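Local coordinates for extracellular solute-binding protein family 1 (PDB 5CI5) that binds the sugar alpha-D-tagatose and probably delivers it, as an extracellular solute-binding protein, to an ABC transporter, at residues A[101-106]-A[126-131]. Residues are numbered along the deposited sequence; the frame is centred on the assembly and turned at random.
Sequences PMEEHL and KKIRYG
Arg129 grips Glu103 side-on, and its side chain can be followed from root to tip along the first turn of helix 103-108. Arg129 CB lies 3.2 Å from Glu103 OE1 and touches Leu106 CD1, and CG passes the same carboxylate oxygen. CD touches both that oxygen and the leucine methyl; a bend at chi3 (-71°) then turns the NE/NH2 edge of the guanidinium to the carboxylate. Arg129 NE donates to Glu103 OE1 at 2.9 Å, almost straight, and Arg129 NH2 reaches Glu103 OE2 at 3.2 Å. Both oxygens are met on the syn side, but from out of the carboxylate plane, while they lie close to the guanidinium plane; the two planes are tilted 22° apart. Leu106 CD1 covers one face of the guanidinium, offset toward its rim, and Trp120 adds a cation-pi contact. Glu103, folded back at chi2 (-50°), uses the anti lone pair of OE1 for the backbone N of Arg129, at 2.9 Å, so OE1 joins the backbone and the side chain of Arg129 on one acceptor. A water donates to Lys127 O and, weakly, to Glu103 OE1. One residue ahead of the helix, Met102 N donates to Arg129 O at 2.9 Å. Pro101 CB packs on Ile128 CG2 and Tyr130 CE2, while the selenium of the selenomethionine Met102 rests 3.8 Å from Gly131 CA. The bidentate salt bridge and the backbone bond thus fasten the N-terminal turn of a short helix to the start of strand 128-138, in the mixed sheet of one lobe of a periplasmic-binding-protein fold, away from the sugar pocket.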
ATOM      1  N   PRO A 101       0.820  24.002  -2.249  1.00  8.64           N
ATOM      2  CA  PRO A 101      -0.500  23.721  -1.664  1.00  9.83           C
ATOM      3  C   PRO A 101      -1.550  23.537  -2.748  1.00 11.22           C
ATOM      4  O   PRO A 101      -1.458  24.130  -3.835  1.00 10.21           O
ATOM      5  CB  PRO A 101      -0.802  24.973  -0.819  1.00 10.48           C
ATOM      6  CG  PRO A 101      -0.017  26.052  -1.483  1.00 11.26           C
ATOM      7  CD  PRO A 101       1.256  25.378  -1.963  1.00 11.21           C
HETATM    8  N   MSE A 102      -2.537  22.691  -2.485  0.53  9.94           N
HETATM    9  CA  MSE A 102      -3.613  22.479  -3.453  0.53 10.29           C
HETATM   10  C   MSE A 102      -5.005  22.872  -2.868  0.53 11.55           C
HETATM   11  O   MSE A 102      -6.035  22.494  -3.420  0.53 11.12           O
HETATM   12  CB  MSE A 102      -3.554  21.006  -3.964  0.53 11.34           C
HETATM   13  CG  MSE A 102      -2.300  20.701  -4.905  0.53  8.96           C
HETATM   14 SE   MSE A 102      -1.745  18.806  -5.237  0.53 27.19          SE
HETATM   15  CE  MSE A 102      -3.031  18.375  -6.628  0.53 19.58           C
ATOM     16  N   GLU A 103      -5.046  23.671  -1.791  1.00 12.37           N
ATOM     17  CA  GLU A 103      -6.315  24.116  -1.223  1.00 14.83           C
ATOM     18  C   GLU A 103      -7.177  24.888  -2.205  1.00 16.48           C
ATOM     19  O   GLU A 103      -8.363  24.608  -2.355  1.00 19.43           O
ATOM     20  CB  GLU A 103      -6.109  25.019  -0.009  1.00 22.11           C
ATOM     21  CG  GLU A 103      -5.998  24.317   1.295  1.00 23.48           C
ATOM     22  CD  GLU A 103      -7.107  23.303   1.561  1.00 23.92           C
ATOM     23  OE1 GLU A 103      -6.749  22.163   1.852  1.00 15.50           O
ATOM     24  OE2 GLU A 103      -8.313  23.608   1.520  1.00 27.41           O
ATOM     25  N   GLU A 104      -6.589  25.873  -2.865  1.00 11.87           N
ATOM     26  CA  GLU A 104      -7.364  26.680  -3.784  1.00 14.92           C
ATOM     27  C   GLU A 104      -7.905  25.834  -4.937  1.00 12.99           C
ATOM     28  O   GLU A 104      -9.087  25.899  -5.267  1.00 18.94           O
ATOM     29  CB  GLU A 104      -6.541  27.821  -4.335  1.00 17.00           C
ATOM     30  CG  GLU A 104      -7.260  28.524  -5.471  1.00 30.97           C
ATOM     31  CD  GLU A 104      -6.845  29.949  -5.597  1.00 31.00           C
ATOM     32  OE1 GLU A 104      -5.636  30.190  -5.755  1.00 24.68           O
ATOM     33  OE2 GLU A 104      -7.732  30.822  -5.530  1.00 37.08           O
ATOM     34  N   HIS A 105      -7.057  25.013  -5.531  1.00 12.02           N
ATOM     35  CA  HIS A 105      -7.568  24.155  -6.599  1.00 14.46           C
ATOM     36  C   HIS A 105      -8.677  23.201  -6.126  1.00 11.07           C
ATOM     37  O   HIS A 105      -9.653  22.982  -6.844  1.00 13.11           O
ATOM     38  CB  HIS A 105      -6.425  23.377  -7.216  1.00 13.44           C
ATOM     39  CG  HIS A 105      -5.686  24.148  -8.268  1.00 14.96           C
ATOM     40  ND1 HIS A 105      -4.312  24.256  -8.271  1.00 26.57           N
ATOM     41  CD2 HIS A 105      -6.127  24.824  -9.352  1.00 21.40           C
ATOM     42  CE1 HIS A 105      -3.938  24.966  -9.319  1.00 21.31           C
ATOM     43  NE2 HIS A 105      -5.019  25.327  -9.989  1.00 22.43           N
ATOM     44  N   LEU A 106      -8.524  22.615  -4.931  1.00 11.52           N
ATOM     45  CA  LEU A 106      -9.479  21.627  -4.470  1.00  9.22           C
ATOM     46  C   LEU A 106     -10.796  22.303  -4.121  1.00 13.27           C
ATOM     47  O   LEU A 106     -11.876  21.740  -4.326  1.00 18.53           O
ATOM     48  CB  LEU A 106      -8.936  20.853  -3.277  1.00 12.73           C
ATOM     49  CG  LEU A 106      -7.815  19.902  -3.657  1.00 11.11           C
ATOM     50  CD1 LEU A 106      -7.167  19.382  -2.384  1.00 13.78           C
ATOM     51  CD2 LEU A 106      -8.314  18.748  -4.511  1.00 13.63           C
ATOM     52  N   LYS A 126      -0.818  20.612   8.652  1.00 10.39           N
ATOM     53  CA  LYS A 126      -1.323  21.852   9.291  1.00  9.94           C
ATOM     54  C   LYS A 126      -2.586  22.389   8.605  1.00 10.74           C
ATOM     55  O   LYS A 126      -2.716  23.583   8.295  1.00 11.69           O
ATOM     56  CB  LYS A 126      -0.233  22.926   9.336  1.00 12.70           C
ATOM     57  CG  LYS A 126       1.053  22.486   9.984  1.00 14.63           C
ATOM     58  CD  LYS A 126       0.868  21.923  11.380  1.00 17.50           C
ATOM     59  CE  LYS A 126       2.197  21.590  12.061  1.00 31.18           C
ATOM     60  NZ  LYS A 126       1.957  20.892  13.374  1.00 33.61           N
ATOM     61  N   LYS A 127      -3.520  21.471   8.384  1.00 10.19           N
ATOM     62  CA  LYS A 127      -4.858  21.736   7.845  1.00  9.69           C
ATOM     63  C   LYS A 127      -4.847  22.207   6.405  1.00 10.27           C
ATOM     64  O   LYS A 127      -5.835  22.723   5.905  1.00 15.98           O
ATOM     65  CB  LYS A 127      -5.592  22.739   8.740  1.00 16.24           C
ATOM     66  CG  LYS A 127      -5.645  22.303  10.182  1.00 18.28           C
ATOM     67  CD  LYS A 127      -6.421  21.015  10.345  1.00 28.82           C
ATOM     68  CE  LYS A 127      -6.473  20.607  11.812  1.00 40.09           C
ATOM     69  NZ  LYS A 127      -7.377  19.453  12.028  1.00 50.57           N
ATOM     70  N   ILE A 128      -3.728  22.005   5.722  1.00 11.02           N
ATOM     71  CA  ILE A 128      -3.645  22.333   4.312  1.00  8.44           C
ATOM     72  C   ILE A 128      -3.433  21.052   3.512  1.00  7.39           C
ATOM     73  O   ILE A 128      -2.611  20.220   3.881  1.00  9.54           O
ATOM     74  CB  ILE A 128      -2.527  23.330   4.055  1.00  7.69           C
ATOM     75  CG1 ILE A 128      -2.842  24.651   4.786  1.00 13.31           C
ATOM     76  CG2 ILE A 128      -2.358  23.611   2.566  1.00 13.08           C
ATOM     77  CD1 ILE A 128      -1.679  25.454   5.030  1.00 26.50           C
ATOM     78  N   ARG A 129      -4.211  20.889   2.444  1.00  9.25           N
ATOM     79  CA  ARG A 129      -4.047  19.724   1.578  1.00  9.79           C
ATOM     80  C   ARG A 129      -2.958  19.987   0.547  1.00  8.46           C
ATOM     81  O   ARG A 129      -2.989  21.004  -0.159  1.00  9.32           O
ATOM     82  CB  ARG A 129      -5.382  19.391   0.913  1.00 10.33           C
ATOM     83  CG  ARG A 129      -6.397  18.823   1.912  1.00 13.16           C
ATOM     84  CD  ARG A 129      -7.792  18.656   1.335  1.00 18.73           C
ATOM     85  NE  ARG A 129      -8.449  19.934   1.115  1.00 15.79           N
ATOM     86  CZ  ARG A 129      -9.715  20.063   0.729  1.00 17.64           C
ATOM     87  NH1 ARG A 129     -10.470  18.999   0.517  1.00 16.93           N
ATOM     88  NH2 ARG A 129     -10.220  21.263   0.559  1.00 18.28           N
ATOM     89  N   TYR A 130      -2.021  19.038   0.459  1.00  9.30           N
ATOM     90  CA  TYR A 130      -0.870  19.110  -0.437  1.00 10.23           C
ATOM     91  C   TYR A 130      -0.813  17.970  -1.447  1.00  8.39           C
ATOM     92  O   TYR A 130       0.213  17.790  -2.122  1.00  8.66           O
ATOM     93  CB  TYR A 130       0.417  19.090   0.387  1.00  9.09           C
ATOM     94  CG  TYR A 130       0.733  20.407   1.088  1.00  5.62           C
ATOM     95  CD1 TYR A 130       0.377  20.619   2.408  1.00  7.52           C
ATOM     96  CD2 TYR A 130       1.390  21.428   0.419  1.00  8.58           C
ATOM     97  CE1 TYR A 130       0.665  21.805   3.051  1.00  8.40           C
ATOM     98  CE2 TYR A 130       1.689  22.616   1.049  1.00 11.79           C
ATOM     99  CZ  TYR A 130       1.325  22.799   2.368  1.00  9.35           C
ATOM    100  OH  TYR A 130       1.639  23.992   3.002  1.00 12.75           O
ATOM    101  N   GLY A 131      -1.878  17.171  -1.537  1.00  9.13           N
ATOM    102  CA  GLY A 131      -1.965  16.150  -2.551  1.00  9.25           C
ATOM    103  C   GLY A 131      -3.387  15.808  -2.923  1.00  9.49           C
ATOM    104  O   GLY A 131      -4.341  16.071  -2.163  1.00  8.50           O
TER
HETATM  105  O   HOH W   1      -7.838  21.061   4.867  1.00 34.11           O